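VP5 (Halorubrum pleomorphic virus 6, PDB 6QGL) is the envelope protein of a pleomorphic virus of haloarchaea and probably mediates fusion of the viral membrane with that of the host cell. Local coordinates at residues S122-V127 and T182-R187; A12-V17 and L441-A446; I384-V389 and T422-A427. All coordinates share one frame; numbering follows the deposited sequence.

Contact 1 (S122-V127 and T182-R187); sequences SWNETV and TLLTFR
Asn124 turns CG anti to its own carbonyl carbon and beside its N (chi1 -75°), while Trp123 holds CG anti to N, so that neighbouring residues of helix 97-140 send a carboxamide and an indole to the same strand. This is helix-on-sheet packing in the N-terminal part of the envelope protein: strand 180-189, of a four-stranded antiparallel sheet, lies across the long helix, the two short axes 7.8 Å apart at their closest and 42° from parallel. The Asn124 amide clips onto the strand backbone with both ends. Asn124 OD1 accepts from Leu184 N at 2.8 Å, the donor sitting above the carbonyl plane, and Asn124 ND2 donates to Thr182 O at 3.0 Å, close to the amide plane; this double grip fixes the amide's rotation. Leu184 lays CB and CG against the same carboxamide, crossing it at about a right angle. Farther along, Val127 and Phe186 meet obliquely, CG1 to CD1 at 3.8 Å, and Phe186 also packs on Phe151. Val127 CG2 sits over the centre of one indole face, and Trp232 meets Trp123 edge-to-face. Leu183 CD1 approaches Trp123 CD1 at 3.8 Å. Trp123 NE1 donates to Leu184 O at 2.8 Å, with the acceptor in the ring plane and NE1 nearly on the C=O axis of Leu184, the N-H...O angle being 155°.

Contact 2 (A12-V17 and L441-A446); sequences AAISAV and LQLKGA
The irregular backbone of 12-17 comes alongside strand 438-443 in a single antiparallel bridge, Val17 with Gln442 as a hydrogen-bonded pair, the touching parts running 118° apart. Gln442 N donates to Val17 O at 2.8 Å and Val17 N returns a bond to Gln442 O at 3.0 Å; both donors sit above the plane of the carbonyl they use. Ala16 CA and Leu441 CA add C-H...O contacts to these same two oxygens, so each carbonyl is approached by a peptide N-H and by a CA. The Ala16 methyl touches both leucines, 3.8 Å from Leu441 CB and 3.7 Å from Leu443 CD2. Ile14, with CG1 anti to its carbonyl carbon, crosses Leu441 at about a right angle, and the two CD1 methyls meet tip to tip. Val17 and Lys444 lie side by side and point the same way: the lysine bends at chi2 (-84°), bringing CE within 3.7 Å of Val17 CG2, while NZ makes a long, weak ion pair with Asp67. Ser15 sets CB against the backbone of Gly445, 3.8 Å from its N. Though a transmembrane helix is predicted here, 12-17 is non-helical in this structure and adds one bridge to the outermost strand of a six-stranded antiparallel sheet, an edge-strand pairing that joins the extreme N-terminal part of the chain to its C-terminal half.

Contact 3 (I384-V389 and T422-A427); sequences IEVTTV and TNVDSA
A classic beta bulge marks the antiparallel pairing of strands 382-388 and 422-431, with Asp425 and Ser426 both set against the single residue Thr387. Thr387 O is gripped by both: Asp425 N donates in the carbonyl plane at 2.8 Å, whereas the bond from Ser426 N, at 3.3 Å, is weak. Asp425 has a helical backbone (psi -48°), which turns two successive N-H groups to one side. Thr387 N answers with a bond to Ser426 O at 2.9 Å, nearly along the C=O axis, completing the hydrogen-bonded pair. Before the bulge, Val386 faces Ala427 as a non-hydrogen-bonded pair; Ala427 CA points a C-H...O contact at Glu385 O. Beyond it the register has slipped by one, so Thr388 pairs with Val424 and their side chains diverge. The strands belong to an irregular five-stranded antiparallel sheet in which 382-388 also pairs with 393-397, and 422-431 with 357-359 and 366-367; the N-to-C directions of the two short segments are 129° apart, well short of antiparallel. On the face carrying Val386 and Ala427, Val386 CG1, anti to its N, meets Val424 CG2 at 3.8 Å, the side chains at about a right angle, and Ile363 and Ile372 also pack on Val386. The other face bears Thr387 and Ser426, where Thr387 OG1 bonds to Thr393 OG1. Past the bulge Thr422 places CG2 in the crowded position between N and carbonyl carbon, bringing that methyl 3.6 Å from both CB and CG2 of Thr388. The last bond runs from Val389 N to Asn423 O, 2.8 Å and almost on the C=O axis. Val389 also lays CG2, anti to its carbonyl carbon, alongside Asn423 CB at 3.8 Å.

How the contacts relate
Contact 2 closes the longest loop, joining residues near the start of the model to strand 438-443, and both other contacts fall within it; contact 1 is complete before contact 3 begins. No two touch. Contact 1 belongs to the long helices and four-stranded sheet of the N-terminal part, contact 3 to the five-stranded sheet that holds strands 382-388 and 422-431, and they lie on opposite sides of the chain's centre, about 50 Å between centres. Contact 2 is about 29 Å from contact 1 and 27 Å from contact 3, centre to centre. Strand 422-431 of contact 3 leads directly to strand 438-443 of contact 2. Contact 2 thus ties the chain's N-terminal residues to its C-terminal half.

Contact 1 (S122-V127 and T182-R187)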
ATOM      1  N   SER A 122     -11.746   5.428   1.782  1.00 48.70           N
ATOM      2  CA  SER A 122     -11.338   4.022   1.677  1.00 48.60           C
ATOM      3  C   SER A 122     -11.909   3.164   2.811  1.00 52.00           C
ATOM      4  O   SER A 122     -12.212   1.991   2.577  1.00 52.13           O
ATOM      5  CB  SER A 122      -9.822   3.880   1.562  1.00 52.96           C
ATOM      6  OG  SER A 122      -9.166   3.971   2.814  1.00 63.54           O
ATOM      7  N   TRP A 123     -12.089   3.751   4.020  1.00 47.55           N
ATOM      8  CA  TRP A 123     -12.707   3.066   5.161  1.00 46.97           C
ATOM      9  C   TRP A 123     -14.174   2.824   4.818  1.00 51.73           C
ATOM     10  O   TRP A 123     -14.651   1.699   4.945  1.00 51.34           O
ATOM     11  CB  TRP A 123     -12.588   3.893   6.460  1.00 45.34           C
ATOM     12  CG  TRP A 123     -13.536   3.455   7.543  1.00 46.17           C
ATOM     13  CD1 TRP A 123     -14.741   4.018   7.855  1.00 49.32           C
ATOM     14  CD2 TRP A 123     -13.395   2.311   8.394  1.00 45.97           C
ATOM     15  NE1 TRP A 123     -15.348   3.307   8.864  1.00 48.77           N
ATOM     16  CE2 TRP A 123     -14.534   2.269   9.232  1.00 50.03           C
ATOM     17  CE3 TRP A 123     -12.397   1.334   8.556  1.00 47.28           C
ATOM     18  CZ2 TRP A 123     -14.713   1.277  10.202  1.00 49.53           C
ATOM     19  CZ3 TRP A 123     -12.574   0.358   9.523  1.00 48.93           C
ATOM     20  CH2 TRP A 123     -13.725   0.329  10.324  1.00 49.76           C
ATOM     21  N   ASN A 124     -14.871   3.884   4.355  1.00 48.97           N
ATOM     22  CA  ASN A 124     -16.274   3.852   3.953  1.00 49.36           C
ATOM     23  C   ASN A 124     -16.543   2.774   2.923  1.00 54.39           C
ATOM     24  O   ASN A 124     -17.525   2.047   3.068  1.00 54.68           O
ATOM     25  CB  ASN A 124     -16.723   5.219   3.439  1.00 49.91           C
ATOM     26  CG  ASN A 124     -16.939   6.243   4.536  1.00 63.23           C
ATOM     27  OD1 ASN A 124     -16.821   5.968   5.742  1.00 52.93           O
ATOM     28  ND2 ASN A 124     -17.277   7.455   4.139  1.00 55.07           N
ATOM     29  N   GLU A 125     -15.651   2.627   1.920  1.00 51.34           N
ATOM     30  CA  GLU A 125     -15.784   1.596   0.890  1.00 51.74           C
ATOM     31  C   GLU A 125     -15.619   0.184   1.470  1.00 55.15           C
ATOM     32  O   GLU A 125     -16.383  -0.708   1.100  1.00 55.11           O
ATOM     33  CB  GLU A 125     -14.814   1.844  -0.278  1.00 53.71           C
ATOM     34  CG  GLU A 125     -15.123   1.029  -1.529  1.00 65.62           C
ATOM     35  CD  GLU A 125     -16.548   1.083  -2.049  1.00 85.86           C
ATOM     36  OE1 GLU A 125     -17.082   2.204  -2.225  1.00 83.16           O
ATOM     37  OE2 GLU A 125     -17.132  -0.000  -2.280  1.00 76.94           O
ATOM     38  N   THR A 126     -14.646  -0.008   2.392  1.00 50.85           N
ATOM     39  CA  THR A 126     -14.380  -1.296   3.052  1.00 50.22           C
ATOM     40  C   THR A 126     -15.644  -1.756   3.790  1.00 54.30           C
ATOM     41  O   THR A 126     -16.094  -2.893   3.639  1.00 54.23           O
ATOM     42  CB  THR A 126     -13.185  -1.155   4.032  1.00 54.87           C
ATOM     43  OG1 THR A 126     -12.053  -0.613   3.349  1.00 53.28           O
ATOM     44  CG2 THR A 126     -12.810  -2.472   4.703  1.00 52.72           C
ATOM     45  N   VAL A 127     -16.215  -0.831   4.557  1.00 50.86           N
ATOM     46  CA  VAL A 127     -17.387  -0.975   5.407  1.00 50.77           C
ATOM     47  C   VAL A 127     -18.680  -1.132   4.568  1.00 54.33           C
ATOM     48  O   VAL A 127     -19.538  -1.930   4.946  1.00 54.06           O
ATOM     49  CB  VAL A 127     -17.371   0.213   6.402  1.00 54.88           C
ATOM     50  CG1 VAL A 127     -18.587   0.241   7.304  1.00 55.24           C
ATOM     51  CG2 VAL A 127     -16.113   0.150   7.245  1.00 54.55           C
ATOM     52  N   THR A 182     -19.159  12.806   5.582  1.00 57.79           N
ATOM     53  CA  THR A 182     -19.878  11.711   6.215  1.00 57.45           C
ATOM     54  C   THR A 182     -18.978  10.481   6.316  1.00 60.19           C
ATOM     55  O   THR A 182     -18.717   9.808   5.311  1.00 59.92           O
ATOM     56  CB  THR A 182     -21.233  11.446   5.532  1.00 65.98           C
ATOM     57  OG1 THR A 182     -22.026  12.631   5.569  1.00 67.48           O
ATOM     58  CG2 THR A 182     -22.004  10.315   6.189  1.00 64.01           C
ATOM     59  N   LEU A 183     -18.494  10.210   7.534  1.00 55.51           N
ATOM     60  CA  LEU A 183     -17.695   9.034   7.862  1.00 53.88           C
ATOM     61  C   LEU A 183     -18.687   7.972   8.333  1.00 57.97           C
ATOM     62  O   LEU A 183     -19.607   8.284   9.095  1.00 58.59           O
ATOM     63  CB  LEU A 183     -16.671   9.363   8.970  1.00 53.19           C
ATOM     64  CG  LEU A 183     -15.879   8.201   9.599  1.00 56.74           C
ATOM     65  CD1 LEU A 183     -14.799   7.683   8.662  1.00 56.07           C
ATOM     66  CD2 LEU A 183     -15.267   8.616  10.913  1.00 58.58           C
ATOM     67  N   LEU A 184     -18.533   6.735   7.850  1.00 53.79           N
ATOM     68  CA  LEU A 184     -19.440   5.666   8.248  1.00 53.54           C
ATOM     69  C   LEU A 184     -18.909   4.955   9.478  1.00 57.03           C
ATOM     70  O   LEU A 184     -17.783   4.457   9.469  1.00 56.38           O
ATOM     71  CB  LEU A 184     -19.708   4.672   7.100  1.00 53.28           C
ATOM     72  CG  LEU A 184     -20.346   5.228   5.818  1.00 58.38           C
ATOM     73  CD1 LEU A 184     -20.369   4.183   4.732  1.00 58.34           C
ATOM     74  CD2 LEU A 184     -21.754   5.758   6.063  1.00 61.47           C
ATOM     75  N   THR A 185     -19.696   4.963  10.555  1.00 53.53           N
ATOM     76  CA  THR A 185     -19.358   4.272  11.788  1.00 52.93           C
ATOM     77  C   THR A 185     -19.970   2.889  11.678  1.00 56.37           C
ATOM     78  O   THR A 185     -21.183   2.754  11.485  1.00 56.59           O
ATOM     79  CB  THR A 185     -19.802   5.072  13.015  1.00 59.34           C
ATOM     80  OG1 THR A 185     -19.029   6.266  13.057  1.00 57.83           O
ATOM     81  CG2 THR A 185     -19.610   4.306  14.321  1.00 57.56           C
ATOM     82  N   PHE A 186     -19.118   1.865  11.752  1.00 52.14           N
ATOM     83  CA  PHE A 186     -19.555   0.486  11.644  1.00 51.82           C
ATOM     84  C   PHE A 186     -20.056  -0.059  12.974  1.00 56.52           C
ATOM     85  O   PHE A 186     -19.273  -0.210  13.911  1.00 56.84           O
ATOM     86  CB  PHE A 186     -18.436  -0.402  11.068  1.00 52.79           C
ATOM     87  CG  PHE A 186     -18.843  -1.850  10.958  1.00 54.26           C
ATOM     88  CD1 PHE A 186     -19.615  -2.294   9.890  1.00 57.00           C
ATOM     89  CD2 PHE A 186     -18.488  -2.764  11.940  1.00 56.74           C
ATOM     90  CE1 PHE A 186     -20.021  -3.626   9.807  1.00 57.98           C
ATOM     91  CE2 PHE A 186     -18.907  -4.089  11.862  1.00 59.71           C
ATOM     92  CZ  PHE A 186     -19.664  -4.515  10.793  1.00 57.39           C
ATOM     93  N   ARG A 187     -21.352  -0.395  13.036  1.00 53.01           N
ATOM     94  CA  ARG A 187     -21.982  -1.023  14.195  1.00 53.40           C
ATOM     95  C   ARG A 187     -22.379  -2.445  13.795  1.00 56.17           C
ATOM     96  O   ARG A 187     -22.870  -2.648  12.686  1.00 54.65           O
ATOM     97  CB  ARG A 187     -23.201  -0.214  14.689  1.00 54.07           C
ATOM     98  CG  ARG A 187     -23.930  -0.842  15.882  1.00 61.90           C
ATOM     99  CD  ARG A 187     -24.912   0.115  16.525  1.00 70.75           C
ATOM    100  NE  ARG A 187     -25.669  -0.516  17.608  1.00 78.40           N
ATOM    101  CZ  ARG A 187     -25.272  -0.591  18.876  1.00 92.86           C
ATOM    102  NH1 ARG A 187     -26.034  -1.184  19.783  1.00 79.89           N
ATOM    103  NH2 ARG A 187     -24.103  -0.080  19.244  1.00 81.18           N
TER

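Contact 2 (A12-V17 and L441-A446)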
ATOM      1  N   ALA A  12       2.671 -13.556  -3.598  1.00128.49           N
ATOM      2  CA  ALA A  12       3.037 -14.908  -3.143  1.00129.52           C
ATOM      3  C   ALA A  12       4.550 -15.165  -3.286  1.00134.81           C
ATOM      4  O   ALA A  12       5.164 -15.828  -2.441  1.00136.01           O
ATOM      5  CB  ALA A  12       2.240 -15.945  -3.918  1.00130.81           C
ATOM      6  N   ALA A  13       5.158 -14.571  -4.337  1.00130.80           N
ATOM      7  CA  ALA A  13       6.576 -14.671  -4.640  1.00132.63           C
ATOM      8  C   ALA A  13       7.444 -13.842  -3.716  1.00133.75           C
ATOM      9  O   ALA A  13       8.588 -14.186  -3.525  1.00136.43           O
ATOM     10  CB  ALA A  13       6.836 -14.264  -6.082  1.00134.77           C
ATOM     11  N   ILE A  14       6.976 -12.708  -3.223  1.00125.70           N
ATOM     12  CA  ILE A  14       7.803 -11.887  -2.335  1.00124.20           C
ATOM     13  C   ILE A  14       6.955 -11.511  -1.123  1.00123.48           C
ATOM     14  O   ILE A  14       5.844 -10.994  -1.310  1.00120.83           O
ATOM     15  CB  ILE A  14       8.435 -10.641  -3.033  1.00127.54           C
ATOM     16  CG1 ILE A  14       9.082 -11.001  -4.385  1.00130.78           C
ATOM     17  CG2 ILE A  14       9.461  -9.943  -2.129  1.00129.28           C
ATOM     18  CD1 ILE A  14       9.216  -9.855  -5.269  1.00138.62           C
ATOM     19  N   SER A  15       7.449 -11.758   0.108  1.00119.24           N
ATOM     20  CA  SER A  15       6.743 -11.429   1.356  1.00116.32           C
ATOM     21  C   SER A  15       6.361  -9.938   1.400  1.00115.24           C
ATOM     22  O   SER A  15       5.425  -9.560   2.107  1.00112.66           O
ATOM     23  CB  SER A  15       7.600 -11.819   2.555  1.00122.36           C
ATOM     24  OG  SER A  15       7.831 -13.220   2.571  1.00134.28           O
ATOM     25  N   ALA A  16       7.067  -9.116   0.590  1.00110.22           N
ATOM     26  CA  ALA A  16       6.870  -7.681   0.419  1.00107.31           C
ATOM     27  C   ALA A  16       5.458  -7.320  -0.027  1.00105.83           C
ATOM     28  O   ALA A  16       4.938  -7.923  -0.971  1.00105.84           O
ATOM     29  CB  ALA A  16       7.864  -7.137  -0.589  1.00109.81           C
ATOM     30  N   VAL A  17       4.864  -6.315   0.651  1.00 97.43           N
ATOM     31  CA  VAL A  17       3.534  -5.753   0.389  1.00 93.56           C
ATOM     32  C   VAL A  17       3.603  -5.045  -0.970  1.00 95.09           C
ATOM     33  O   VAL A  17       4.349  -4.082  -1.122  1.00 94.93           O
ATOM     34  CB  VAL A  17       3.079  -4.793   1.533  1.00 95.13           C
ATOM     35  CG1 VAL A  17       1.772  -4.080   1.184  1.00 92.76           C
ATOM     36  CG2 VAL A  17       2.942  -5.533   2.861  1.00 94.88           C
ATOM     37  N   LEU A 441       7.098  -2.305  -4.220  1.00 77.87           N
ATOM     38  CA  LEU A 441       6.890  -3.260  -3.129  1.00 77.41           C
ATOM     39  C   LEU A 441       7.528  -2.765  -1.830  1.00 79.80           C
ATOM     40  O   LEU A 441       8.572  -2.126  -1.874  1.00 78.94           O
ATOM     41  CB  LEU A 441       7.527  -4.635  -3.465  1.00 77.39           C
ATOM     42  CG  LEU A 441       7.096  -5.410  -4.716  1.00 81.89           C
ATOM     43  CD1 LEU A 441       8.035  -6.554  -4.977  1.00 82.11           C
ATOM     44  CD2 LEU A 441       5.692  -5.941  -4.597  1.00 84.71           C
ATOM     45  N   GLN A 442       6.943  -3.124  -0.675  1.00 76.30           N
ATOM     46  CA  GLN A 442       7.516  -2.821   0.639  1.00 76.47           C
ATOM     47  C   GLN A 442       8.045  -4.142   1.183  1.00 81.19           C
ATOM     48  O   GLN A 442       7.268  -4.928   1.729  1.00 81.27           O
ATOM     49  CB  GLN A 442       6.491  -2.194   1.604  1.00 78.18           C
ATOM     50  CG  GLN A 442       7.110  -1.724   2.920  1.00 88.32           C
ATOM     51  CD  GLN A 442       6.101  -1.191   3.902  1.00104.36           C
ATOM     52  OE1 GLN A 442       5.295  -0.309   3.594  1.00 99.04           O
ATOM     53  NE2 GLN A 442       6.149  -1.692   5.125  1.00 96.56           N
ATOM     54  N   LEU A 443       9.355  -4.402   0.990  1.00 78.06           N
ATOM     55  CA  LEU A 443      10.034  -5.634   1.408  1.00 78.75           C
ATOM     56  C   LEU A 443       9.856  -5.905   2.892  1.00 84.82           C
ATOM     57  O   LEU A 443      10.222  -5.064   3.712  1.00 85.07           O
ATOM     58  CB  LEU A 443      11.522  -5.638   1.004  1.00 78.74           C
ATOM     59  CG  LEU A 443      11.868  -5.213  -0.435  1.00 82.35           C
ATOM     60  CD1 LEU A 443      13.359  -5.072  -0.608  1.00 83.08           C
ATOM     61  CD2 LEU A 443      11.321  -6.189  -1.470  1.00 83.97           C
ATOM     62  N   LYS A 444       9.220  -7.041   3.226  1.00 82.67           N
ATOM     63  CA  LYS A 444       8.932  -7.446   4.607  1.00 84.52           C
ATOM     64  C   LYS A 444       9.781  -8.634   5.054  1.00 90.58           C
ATOM     65  O   LYS A 444      10.105  -8.747   6.238  1.00 91.97           O
ATOM     66  CB  LYS A 444       7.437  -7.765   4.786  1.00 87.34           C
ATOM     67  CG  LYS A 444       6.503  -6.569   4.594  1.00101.19           C
ATOM     68  CD  LYS A 444       6.349  -5.730   5.860  1.00113.32           C
ATOM     69  CE  LYS A 444       5.140  -4.838   5.784  1.00125.30           C
ATOM     70  NZ  LYS A 444       5.002  -3.989   6.996  1.00136.61           N
ATOM     71  N   GLY A 445      10.114  -9.504   4.105  1.00 87.04           N
ATOM     72  CA  GLY A 445      10.920 -10.692   4.343  1.00 88.29           C
ATOM     73  C   GLY A 445      12.367 -10.515   3.943  1.00 93.06           C
ATOM     74  O   GLY A 445      12.686  -9.646   3.124  1.00 91.06           O
ATOM     75  N   ALA A 446      13.242 -11.360   4.521  1.00 92.51           N
ATOM     76  CA  ALA A 446      14.687 -11.381   4.303  1.00 93.43           C
ATOM     77  C   ALA A 446      15.081 -11.454   2.829  1.00 97.24           C
ATOM     78  O   ALA A 446      14.542 -12.266   2.070  1.00 95.82           O
ATOM     79  CB  ALA A 446      15.319 -12.526   5.079  1.00 96.26           C
TER

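Contact 3 (I384-V389 and T422-A427)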
ATOM      1  N   ILE A 384       4.992 -21.663 -14.100  1.00 74.52           N
ATOM      2  CA  ILE A 384       6.044 -22.632 -13.793  1.00 73.08           C
ATOM      3  C   ILE A 384       6.439 -23.295 -15.105  1.00 74.38           C
ATOM      4  O   ILE A 384       5.611 -23.954 -15.740  1.00 73.83           O
ATOM      5  CB  ILE A 384       5.661 -23.657 -12.682  1.00 76.70           C
ATOM      6  CG1 ILE A 384       5.266 -22.938 -11.372  1.00 78.12           C
ATOM      7  CG2 ILE A 384       6.812 -24.653 -12.431  1.00 76.99           C
ATOM      8  CD1 ILE A 384       4.405 -23.745 -10.429  1.00 85.54           C
ATOM      9  N   GLU A 385       7.689 -23.058 -15.532  1.00 69.22           N
ATOM     10  CA  GLU A 385       8.264 -23.612 -16.755  1.00 67.75           C
ATOM     11  C   GLU A 385       8.936 -24.931 -16.393  1.00 69.74           C
ATOM     12  O   GLU A 385      10.007 -24.938 -15.782  1.00 69.62           O
ATOM     13  CB  GLU A 385       9.257 -22.631 -17.407  1.00 69.20           C
ATOM     14  CG  GLU A 385       8.618 -21.360 -17.943  1.00 79.62           C
ATOM     15  CD  GLU A 385       9.499 -20.543 -18.868  1.00100.84           C
ATOM     16  OE1 GLU A 385       9.087 -20.317 -20.029  1.00 95.98           O
ATOM     17  OE2 GLU A 385      10.599 -20.127 -18.436  1.00 95.03           O
ATOM     18  N   VAL A 386       8.264 -26.044 -16.718  1.00 64.66           N
ATOM     19  CA  VAL A 386       8.723 -27.399 -16.411  1.00 63.57           C
ATOM     20  C   VAL A 386       9.483 -27.976 -17.603  1.00 65.56           C
ATOM     21  O   VAL A 386       8.929 -28.069 -18.698  1.00 64.62           O
ATOM     22  CB  VAL A 386       7.545 -28.318 -15.974  1.00 67.54           C
ATOM     23  CG1 VAL A 386       8.041 -29.701 -15.558  1.00 67.19           C
ATOM     24  CG2 VAL A 386       6.729 -27.681 -14.852  1.00 68.32           C
ATOM     25  N   THR A 387      10.749 -28.368 -17.379  1.00 61.41           N
ATOM     26  CA  THR A 387      11.597 -28.981 -18.397  1.00 60.51           C
ATOM     27  C   THR A 387      11.748 -30.459 -18.069  1.00 64.00           C
ATOM     28  O   THR A 387      12.193 -30.801 -16.973  1.00 64.12           O
ATOM     29  CB  THR A 387      12.935 -28.232 -18.534  1.00 67.47           C
ATOM     30  OG1 THR A 387      12.673 -26.896 -18.970  1.00 68.00           O
ATOM     31  CG2 THR A 387      13.894 -28.909 -19.514  1.00 64.40           C
ATOM     32  N   THR A 388      11.362 -31.331 -19.012  1.00 59.86           N
ATOM     33  CA  THR A 388      11.444 -32.781 -18.832  1.00 59.45           C
ATOM     34  C   THR A 388      12.836 -33.303 -19.192  1.00 63.98           C
ATOM     35  O   THR A 388      13.646 -32.569 -19.762  1.00 63.89           O
ATOM     36  CB  THR A 388      10.314 -33.519 -19.582  1.00 64.53           C
ATOM     37  OG1 THR A 388      10.565 -33.521 -20.987  1.00 62.74           O
ATOM     38  CG2 THR A 388       8.927 -32.964 -19.274  1.00 62.45           C
ATOM     39  N   VAL A 389      13.096 -34.581 -18.869  1.00 60.95           N
ATOM     40  CA  VAL A 389      14.347 -35.302 -19.120  1.00 61.07           C
ATOM     41  C   VAL A 389      14.565 -35.488 -20.654  1.00 64.33           C
ATOM     42  O   VAL A 389      15.708 -35.618 -21.098  1.00 64.28           O
ATOM     43  CB  VAL A 389      14.391 -36.618 -18.275  1.00 65.28           C
ATOM     44  CG1 VAL A 389      15.477 -37.581 -18.736  1.00 65.24           C
ATOM     45  CG2 VAL A 389      14.582 -36.305 -16.795  1.00 66.39           C
ATOM     46  N   THR A 422       7.609 -39.400 -18.610  1.00 50.12           N
ATOM     47  CA  THR A 422       8.990 -38.924 -18.472  1.00 49.72           C
ATOM     48  C   THR A 422       9.246 -38.469 -17.021  1.00 55.58           C
ATOM     49  O   THR A 422       8.406 -38.719 -16.148  1.00 55.81           O
ATOM     50  CB  THR A 422       9.293 -37.831 -19.547  1.00 54.12           C
ATOM     51  OG1 THR A 422      10.689 -37.527 -19.567  1.00 54.35           O
ATOM     52  CG2 THR A 422       8.474 -36.565 -19.353  1.00 52.35           C
ATOM     53  N   ASN A 423      10.408 -37.829 -16.769  1.00 53.19           N
ATOM     54  CA  ASN A 423      10.789 -37.304 -15.457  1.00 54.69           C
ATOM     55  C   ASN A 423      11.187 -35.843 -15.588  1.00 59.45           C
ATOM     56  O   ASN A 423      11.727 -35.456 -16.615  1.00 58.14           O
ATOM     57  CB  ASN A 423      11.911 -38.135 -14.816  1.00 55.82           C
ATOM     58  CG  ASN A 423      11.532 -39.570 -14.551  1.00 75.34           C
ATOM     59  OD1 ASN A 423      11.251 -39.968 -13.418  1.00 71.72           O
ATOM     60  ND2 ASN A 423      11.514 -40.383 -15.594  1.00 65.05           N
ATOM     61  N   VAL A 424      10.857 -35.021 -14.590  1.00 57.92           N
ATOM     62  CA  VAL A 424      11.187 -33.594 -14.565  1.00 58.30           C
ATOM     63  C   VAL A 424      12.706 -33.460 -14.379  1.00 64.15           C
ATOM     64  O   VAL A 424      13.271 -34.062 -13.464  1.00 64.65           O
ATOM     65  CB  VAL A 424      10.382 -32.825 -13.471  1.00 63.05           C
ATOM     66  CG1 VAL A 424      10.781 -31.353 -13.406  1.00 63.02           C
ATOM     67  CG2 VAL A 424       8.878 -32.956 -13.693  1.00 62.69           C
ATOM     68  N   ASP A 425      13.360 -32.713 -15.280  1.00 61.70           N
ATOM     69  CA  ASP A 425      14.799 -32.446 -15.233  1.00 62.93           C
ATOM     70  C   ASP A 425      15.044 -31.272 -14.279  1.00 69.32           C
ATOM     71  O   ASP A 425      15.911 -31.349 -13.405  1.00 70.18           O
ATOM     72  CB  ASP A 425      15.329 -32.118 -16.644  1.00 64.13           C
ATOM     73  CG  ASP A 425      16.838 -31.982 -16.724  1.00 75.06           C
ATOM     74  OD1 ASP A 425      17.532 -33.019 -16.652  1.00 75.91           O
ATOM     75  OD2 ASP A 425      17.322 -30.839 -16.873  1.00 81.79           O
ATOM     76  N   SER A 426      14.258 -30.194 -14.453  1.00 66.45           N
ATOM     77  CA  SER A 426      14.291 -28.961 -13.672  1.00 67.51           C
ATOM     78  C   SER A 426      13.012 -28.166 -13.923  1.00 72.38           C
ATOM     79  O   SER A 426      12.307 -28.420 -14.905  1.00 70.96           O
ATOM     80  CB  SER A 426      15.509 -28.116 -14.046  1.00 71.26           C
ATOM     81  OG  SER A 426      15.570 -27.863 -15.441  1.00 78.41           O
ATOM     82  N   ALA A 427      12.714 -27.209 -13.029  1.00 70.86           N
ATOM     83  CA  ALA A 427      11.560 -26.317 -13.125  1.00 70.94           C
ATOM     84  C   ALA A 427      11.909 -24.953 -12.555  1.00 76.85           C
ATOM     85  O   ALA A 427      12.642 -24.864 -11.568  1.00 77.48           O
ATOM     86  CB  ALA A 427      10.366 -26.902 -12.386  1.00 71.98           C
TER